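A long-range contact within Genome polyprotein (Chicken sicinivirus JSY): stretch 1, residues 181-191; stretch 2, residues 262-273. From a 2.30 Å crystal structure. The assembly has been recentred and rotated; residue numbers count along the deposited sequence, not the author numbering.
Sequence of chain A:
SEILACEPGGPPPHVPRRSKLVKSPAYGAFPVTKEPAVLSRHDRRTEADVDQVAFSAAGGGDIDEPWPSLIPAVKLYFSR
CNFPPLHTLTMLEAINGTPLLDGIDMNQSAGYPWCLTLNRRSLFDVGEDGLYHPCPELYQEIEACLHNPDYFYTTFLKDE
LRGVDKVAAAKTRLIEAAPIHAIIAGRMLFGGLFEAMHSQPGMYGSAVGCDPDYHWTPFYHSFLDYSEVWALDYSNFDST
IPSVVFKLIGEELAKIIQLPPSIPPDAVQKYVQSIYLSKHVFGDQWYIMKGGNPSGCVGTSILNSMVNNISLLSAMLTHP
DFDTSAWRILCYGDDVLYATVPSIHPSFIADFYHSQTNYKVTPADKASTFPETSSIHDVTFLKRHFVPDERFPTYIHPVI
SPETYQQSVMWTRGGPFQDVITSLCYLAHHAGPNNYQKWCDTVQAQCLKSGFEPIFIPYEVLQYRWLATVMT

Stretch 1, residues 181-191: HAIIAGRMLFG
Stretch 2 (262-273) SIPPDAVQKYVQ

The contact carries a single hydrogen bond, and it joins a side chain to a helix backbone: Y271 OH donates to A182 O at 2.7 Å. A182 O is also the acceptor for G186 N, at 3.0 Å, within its own helix. The carbonyl therefore serves two donors. It lies near the plane of the Y271 ring, at the ring edge.

Residues 181-189 are helical, from a helix that begins earlier in the chain. Residues 267-273 start a helix that continues beyond the stretch. The N-to-C directions differ by 138°, and the axes approach to 11.0 Å. G186 CA and Y271 CA are 7.5 Å apart. L189 CA and V268 CA are 6.8 Å apart.

Y271 points toward stretch 1, with chi1 -166° (t) and chi2 95°. Its hydroxyl passes close to G186, where CA lies 3.6 Å from Y271 OH. An ideal CB on G186 would sit 2.5 Å from that OH, a clash. The glycine thus leaves room for the phenol.

L189 also points toward its partner, with chi1 m and chi2 t. L189 CD2 meets I263 CG2 at 3.9 Å and A267 CB at 4.0 Å. L189 CD1 lies 3.8 Å from Y271 CB. I263 (chi1 m, chi2 t) precedes the helix, in extended conformation at phi/psi -121/133. A type I turn from P264 to A267 then leads into the helix, with D266 at the N-cap position but making no side-chain capping bond.

F190 leaves helical phi/psi at -108/8, yet its N still bonds to G186 O at 2.9 Å. Its ring has chi1 -57° (m) and chi2 -82°. F190 CE2 approaches Y271 CD2 to 3.4 Å. The ring centroids are 5.6 Å apart and the planes meet obliquely at 58°. F190 CZ packs 3.8 Å from V272 CG2 (V272 chi1 t).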

ATOM      1  N   HIS A 181     -17.197   2.710 -10.180  1.00 26.44           N
ATOM      2  CA  HIS A 181     -17.443   4.020 -10.778  1.00 26.73           C
ATOM      3  C   HIS A 181     -16.647   5.116 -10.078  1.00 28.19           C
ATOM      4  O   HIS A 181     -16.258   6.098 -10.718  1.00 27.81           O
ATOM      5  CB  HIS A 181     -18.940   4.349 -10.772  1.00 31.34           C
ATOM      6  CG  HIS A 181     -19.544   4.457  -9.405  1.00 29.41           C
ATOM      7  ND1 HIS A 181     -19.760   3.363  -8.595  1.00 29.08           N
ATOM      8  CD2 HIS A 181     -20.005   5.530  -8.717  1.00 30.84           C
ATOM      9  CE1 HIS A 181     -20.315   3.757  -7.462  1.00 28.28           C
ATOM     10  NE2 HIS A 181     -20.473   5.068  -7.510  1.00 31.85           N
ATOM     11  N   ALA A 182     -16.385   4.965  -8.775  1.00 28.47           N
ATOM     12  CA  ALA A 182     -15.520   5.920  -8.088  1.00 26.56           C
ATOM     13  C   ALA A 182     -14.060   5.726  -8.477  1.00 27.75           C
ATOM     14  O   ALA A 182     -13.287   6.692  -8.489  1.00 25.45           O
ATOM     15  CB  ALA A 182     -15.683   5.792  -6.576  1.00 22.37           C
ATOM     16  N   ILE A 183     -13.667   4.494  -8.798  1.00 28.14           N
ATOM     17  CA  ILE A 183     -12.284   4.237  -9.182  1.00 25.11           C
ATOM     18  C   ILE A 183     -11.994   4.818 -10.559  1.00 28.20           C
ATOM     19  O   ILE A 183     -10.950   5.446 -10.776  1.00 27.16           O
ATOM     20  CB  ILE A 183     -11.994   2.727  -9.120  1.00 26.80           C
ATOM     21  CG1 ILE A 183     -11.653   2.320  -7.686  1.00 27.13           C
ATOM     22  CG2 ILE A 183     -10.866   2.347 -10.069  1.00 24.58           C
ATOM     23  CD1 ILE A 183     -12.032   0.904  -7.352  1.00 30.97           C
ATOM     24  N   ILE A 184     -12.917   4.640 -11.506  1.00 23.96           N
ATOM     25  CA  ILE A 184     -12.708   5.159 -12.854  1.00 24.46           C
ATOM     26  C   ILE A 184     -12.716   6.684 -12.852  1.00 26.19           C
ATOM     27  O   ILE A 184     -11.906   7.322 -13.536  1.00 27.45           O
ATOM     28  CB  ILE A 184     -13.761   4.575 -13.813  1.00 24.32           C
ATOM     29  CG1 ILE A 184     -13.560   3.064 -13.952  1.00 26.29           C
ATOM     30  CG2 ILE A 184     -13.669   5.237 -15.174  1.00 25.96           C
ATOM     31  CD1 ILE A 184     -14.657   2.371 -14.726  1.00 31.53           C
ATOM     32  N   ALA A 185     -13.620   7.296 -12.081  1.00 24.71           N
ATOM     33  CA  ALA A 185     -13.609   8.750 -11.951  1.00 22.37           C
ATOM     34  C   ALA A 185     -12.303   9.236 -11.336  1.00 23.52           C
ATOM     35  O   ALA A 185     -11.753  10.262 -11.753  1.00 23.85           O
ATOM     36  CB  ALA A 185     -14.801   9.216 -11.117  1.00 21.75           C
ATOM     37  N   GLY A 186     -11.786   8.506 -10.345  1.00 23.40           N
ATOM     38  CA  GLY A 186     -10.525   8.892  -9.734  1.00 23.05           C
ATOM     39  C   GLY A 186      -9.348   8.734 -10.677  1.00 26.32           C
ATOM     40  O   GLY A 186      -8.439   9.568 -10.695  1.00 24.30           O
ATOM     41  N   ARG A 187      -9.343   7.660 -11.471  1.00 24.99           N
ATOM     42  CA  ARG A 187      -8.304   7.492 -12.477  1.00 25.46           C
ATOM     43  C   ARG A 187      -8.426   8.516 -13.595  1.00 25.56           C
ATOM     44  O   ARG A 187      -7.443   8.773 -14.296  1.00 25.91           O
ATOM     45  CB  ARG A 187      -8.348   6.076 -13.059  1.00 27.95           C
ATOM     46  CG  ARG A 187      -8.080   4.981 -12.044  1.00 31.13           C
ATOM     47  CD  ARG A 187      -8.224   3.601 -12.663  1.00 29.09           C
ATOM     48  NE  ARG A 187      -6.943   2.903 -12.705  1.00 43.26           N
ATOM     49  CZ  ARG A 187      -6.318   2.551 -13.823  1.00 39.41           C
ATOM     50  NH1 ARG A 187      -6.856   2.825 -15.004  1.00 40.13           N
ATOM     51  NH2 ARG A 187      -5.152   1.924 -13.762  1.00 42.59           N
ATOM     52  N   MET A 188      -9.605   9.103 -13.785  1.00 21.61           N
ATOM     53  CA  MET A 188      -9.720  10.189 -14.750  1.00 26.68           C
ATOM     54  C   MET A 188      -9.106  11.468 -14.196  1.00 25.11           C
ATOM     55  O   MET A 188      -8.241  12.079 -14.833  1.00 25.00           O
ATOM     56  CB  MET A 188     -11.187  10.404 -15.130  1.00 24.11           C
ATOM     57  CG  MET A 188     -11.759   9.308 -16.018  1.00 26.12           C
ATOM     58  SD  MET A 188     -13.542   9.460 -16.251  1.00 27.69           S
ATOM     59  CE  MET A 188     -13.630  10.930 -17.276  1.00 30.49           C
ATOM     60  N   LEU A 189      -9.522  11.870 -12.990  1.00 23.62           N
ATOM     61  CA  LEU A 189      -9.075  13.139 -12.420  1.00 24.35           C
ATOM     62  C   LEU A 189      -7.582  13.127 -12.117  1.00 23.50           C
ATOM     63  O   LEU A 189      -6.880  14.109 -12.390  1.00 20.19           O
ATOM     64  CB  LEU A 189      -9.861  13.448 -11.146  1.00 23.01           C
ATOM     65  CG  LEU A 189     -11.367  13.660 -11.280  1.00 24.86           C
ATOM     66  CD1 LEU A 189     -12.008  13.749  -9.902  1.00 25.63           C
ATOM     67  CD2 LEU A 189     -11.649  14.913 -12.089  1.00 26.88           C
ATOM     68  N   PHE A 190      -7.082  12.032 -11.546  1.00 20.62           N
ATOM     69  CA  PHE A 190      -5.706  11.953 -11.070  1.00 24.23           C
ATOM     70  C   PHE A 190      -4.824  11.058 -11.933  1.00 24.54           C
ATOM     71  O   PHE A 190      -3.674  10.800 -11.560  1.00 23.69           O
ATOM     72  CB  PHE A 190      -5.686  11.464  -9.619  1.00 22.31           C
ATOM     73  CG  PHE A 190      -6.490  12.316  -8.683  1.00 25.33           C
ATOM     74  CD1 PHE A 190      -5.955  13.481  -8.152  1.00 22.24           C
ATOM     75  CD2 PHE A 190      -7.783  11.957  -8.333  1.00 24.69           C
ATOM     76  CE1 PHE A 190      -6.693  14.274  -7.289  1.00 23.36           C
ATOM     77  CE2 PHE A 190      -8.526  12.744  -7.471  1.00 24.64           C
ATOM     78  CZ  PHE A 190      -7.982  13.903  -6.948  1.00 26.08           C
ATOM     79  N   GLY A 191      -5.327  10.586 -13.077  1.00 20.63           N
ATOM     80  CA  GLY A 191      -4.542   9.684 -13.906  1.00 23.83           C
ATOM     81  C   GLY A 191      -3.266  10.315 -14.430  1.00 27.90           C
ATOM     82  O   GLY A 191      -2.238   9.645 -14.555  1.00 24.21           O
ATOM     83  N   SER A 262     -15.991  19.245 -19.468  1.00 42.36           N
ATOM     84  CA  SER A 262     -17.132  18.480 -18.974  1.00 50.21           C
ATOM     85  C   SER A 262     -17.089  18.218 -17.473  1.00 48.66           C
ATOM     86  O   SER A 262     -17.984  17.539 -16.957  1.00 48.26           O
ATOM     87  CB  SER A 262     -17.225  17.137 -19.708  1.00 44.60           C
ATOM     88  OG  SER A 262     -15.949  16.520 -19.807  1.00 49.18           O
ATOM     89  N   ILE A 263     -16.084  18.719 -16.763  1.00 46.20           N
ATOM     90  CA  ILE A 263     -15.850  18.383 -15.363  1.00 41.07           C
ATOM     91  C   ILE A 263     -15.910  19.671 -14.554  1.00 41.10           C
ATOM     92  O   ILE A 263     -15.302  20.665 -14.950  1.00 44.47           O
ATOM     93  CB  ILE A 263     -14.500  17.673 -15.150  1.00 37.70           C
ATOM     94  CG1 ILE A 263     -14.428  16.402 -16.006  1.00 40.85           C
ATOM     95  CG2 ILE A 263     -14.294  17.339 -13.689  1.00 30.60           C
ATOM     96  CD1 ILE A 263     -13.273  15.468 -15.658  1.00 34.83           C
ATOM     97  N   PRO A 264     -16.632  19.702 -13.433  1.00 39.87           N
ATOM     98  CA  PRO A 264     -16.714  20.934 -12.652  1.00 34.90           C
ATOM     99  C   PRO A 264     -15.339  21.362 -12.175  1.00 35.03           C
ATOM    100  O   PRO A 264     -14.446  20.522 -11.963  1.00 32.80           O
ATOM    101  CB  PRO A 264     -17.627  20.552 -11.478  1.00 35.93           C
ATOM    102  CG  PRO A 264     -17.666  19.054 -11.470  1.00 35.63           C
ATOM    103  CD  PRO A 264     -17.502  18.646 -12.894  1.00 39.41           C
ATOM    104  N   PRO A 265     -15.128  22.667 -11.982  1.00 36.92           N
ATOM    105  CA  PRO A 265     -13.766  23.162 -11.722  1.00 33.17           C
ATOM    106  C   PRO A 265     -13.228  22.812 -10.347  1.00 36.69           C
ATOM    107  O   PRO A 265     -12.011  22.903 -10.142  1.00 35.27           O
ATOM    108  CB  PRO A 265     -13.908  24.679 -11.892  1.00 35.80           C
ATOM    109  CG  PRO A 265     -15.330  24.954 -11.537  1.00 40.73           C
ATOM    110  CD  PRO A 265     -16.117  23.760 -12.018  1.00 39.53           C
ATOM    111  N   ASP A 266     -14.080  22.427  -9.396  1.00 32.07           N
ATOM    112  CA  ASP A 266     -13.633  22.036  -8.067  1.00 30.29           C
ATOM    113  C   ASP A 266     -13.638  20.522  -7.870  1.00 29.82           C
ATOM    114  O   ASP A 266     -13.643  20.052  -6.726  1.00 29.36           O
ATOM    115  CB  ASP A 266     -14.490  22.715  -6.995  1.00 36.35           C
ATOM    116  CG  ASP A 266     -15.944  22.256  -7.019  1.00 41.26           C
ATOM    117  OD1 ASP A 266     -16.457  21.914  -8.106  1.00 38.92           O
ATOM    118  OD2 ASP A 266     -16.579  22.246  -5.942  1.00 43.07           O
ATOM    119  N   ALA A 267     -13.628  19.750  -8.962  1.00 26.46           N
ATOM    120  CA  ALA A 267     -13.745  18.300  -8.846  1.00 25.45           C
ATOM    121  C   ALA A 267     -12.563  17.694  -8.106  1.00 25.69           C
ATOM    122  O   ALA A 267     -12.712  16.675  -7.424  1.00 24.57           O
ATOM    123  CB  ALA A 267     -13.873  17.670 -10.230  1.00 19.92           C
ATOM    124  N   VAL A 268     -11.386  18.305  -8.230  1.00 21.87           N
ATOM    125  CA  VAL A 268     -10.198  17.793  -7.557  1.00 23.45           C
ATOM    126  C   VAL A 268     -10.374  17.860  -6.041  1.00 25.35           C
ATOM    127  O   VAL A 268     -10.230  16.852  -5.336  1.00 20.70           O
ATOM    128  CB  VAL A 268      -8.960  18.570  -8.032  1.00 25.82           C
ATOM    129  CG1 VAL A 268      -8.466  18.002  -9.355  1.00 22.79           C
ATOM    130  CG2 VAL A 268      -9.327  20.032  -8.220  1.00 34.46           C
ATOM    131  N   GLN A 269     -10.701  19.046  -5.518  1.00 22.62           N
ATOM    132  CA  GLN A 269     -10.897  19.188  -4.078  1.00 27.67           C
ATOM    133  C   GLN A 269     -12.058  18.332  -3.586  1.00 28.02           C
ATOM    134  O   GLN A 269     -11.993  17.752  -2.496  1.00 27.98           O
ATOM    135  CB  GLN A 269     -11.135  20.655  -3.719  1.00 29.83           C
ATOM    136  CG  GLN A 269      -9.924  21.553  -3.902  1.00 27.79           C
ATOM    137  CD  GLN A 269     -10.068  22.472  -5.099  1.00 34.82           C
ATOM    138  OE1 GLN A 269     -10.606  22.079  -6.140  1.00 36.50           O
ATOM    139  NE2 GLN A 269      -9.586  23.702  -4.963  1.00 27.03           N
ATOM    140  N   LYS A 270     -13.130  18.239  -4.379  1.00 21.23           N
ATOM    141  CA  LYS A 270     -14.294  17.471  -3.951  1.00 26.59           C
ATOM    142  C   LYS A 270     -13.992  15.977  -3.909  1.00 24.66           C
ATOM    143  O   LYS A 270     -14.467  15.269  -3.014  1.00 29.34           O
ATOM    144  CB  LYS A 270     -15.481  17.762  -4.869  1.00 31.68           C
ATOM    145  CG  LYS A 270     -16.106  19.138  -4.649  1.00 33.58           C
ATOM    146  CD  LYS A 270     -17.205  19.086  -3.596  1.00 43.93           C
ATOM    147  CE  LYS A 270     -17.653  20.483  -3.179  1.00 49.91           C
ATOM    148  NZ  LYS A 270     -17.018  20.925  -1.903  1.00 52.13           N
ATOM    149  N   TYR A 271     -13.196  15.475  -4.857  1.00 25.99           N
ATOM    150  CA  TYR A 271     -12.846  14.058  -4.813  1.00 25.46           C
ATOM    151  C   TYR A 271     -11.929  13.755  -3.636  1.00 23.28           C
ATOM    152  O   TYR A 271     -12.064  12.709  -2.990  1.00 24.37           O
ATOM    153  CB  TYR A 271     -12.193  13.616  -6.121  1.00 22.06           C
ATOM    154  CG  TYR A 271     -12.112  12.108  -6.249  1.00 25.44           C
ATOM    155  CD1 TYR A 271     -13.097  11.395  -6.922  1.00 22.77           C
ATOM    156  CD2 TYR A 271     -11.064  11.395  -5.676  1.00 23.41           C
ATOM    157  CE1 TYR A 271     -13.032  10.013  -7.032  1.00 23.84           C
ATOM    158  CE2 TYR A 271     -10.992  10.019  -5.778  1.00 21.12           C
ATOM    159  CZ  TYR A 271     -11.977   9.332  -6.459  1.00 24.91           C
ATOM    160  OH  TYR A 271     -11.905   7.958  -6.566  1.00 21.09           O
ATOM    161  N   VAL A 272     -10.986  14.652  -3.341  1.00 22.98           N
ATOM    162  CA  VAL A 272     -10.127  14.447  -2.181  1.00 22.82           C
ATOM    163  C   VAL A 272     -10.944  14.502  -0.896  1.00 22.81           C
ATOM    164  O   VAL A 272     -10.650  13.783   0.068  1.00 23.42           O
ATOM    165  CB  VAL A 272      -8.976  15.473  -2.185  1.00 20.35           C
ATOM    166  CG1 VAL A 272      -8.130  15.347  -0.926  1.00 19.27           C
ATOM    167  CG2 VAL A 272      -8.115  15.278  -3.426  1.00 21.69           C
ATOM    168  N   GLN A 273     -11.998  15.322  -0.865  1.00 22.14           N
ATOM    169  CA  GLN A 273     -12.873  15.335   0.302  1.00 26.70           C
ATOM    170  C   GLN A 273     -13.551  13.983   0.495  1.00 24.93           C
ATOM    171  O   GLN A 273     -13.718  13.521   1.631  1.00 24.50           O
ATOM    172  CB  GLN A 273     -13.918  16.445   0.183  1.00 29.28           C
ATOM    173  CG  GLN A 273     -14.805  16.549   1.421  1.00 34.05           C
ATOM    174  CD  GLN A 273     -15.762  17.722   1.376  1.00 34.68           C
ATOM    175  OE1 GLN A 273     -16.374  18.003   0.347  1.00 37.46           O
ATOM    176  NE2 GLN A 273     -15.900  18.411   2.504  1.00 36.72           N
TER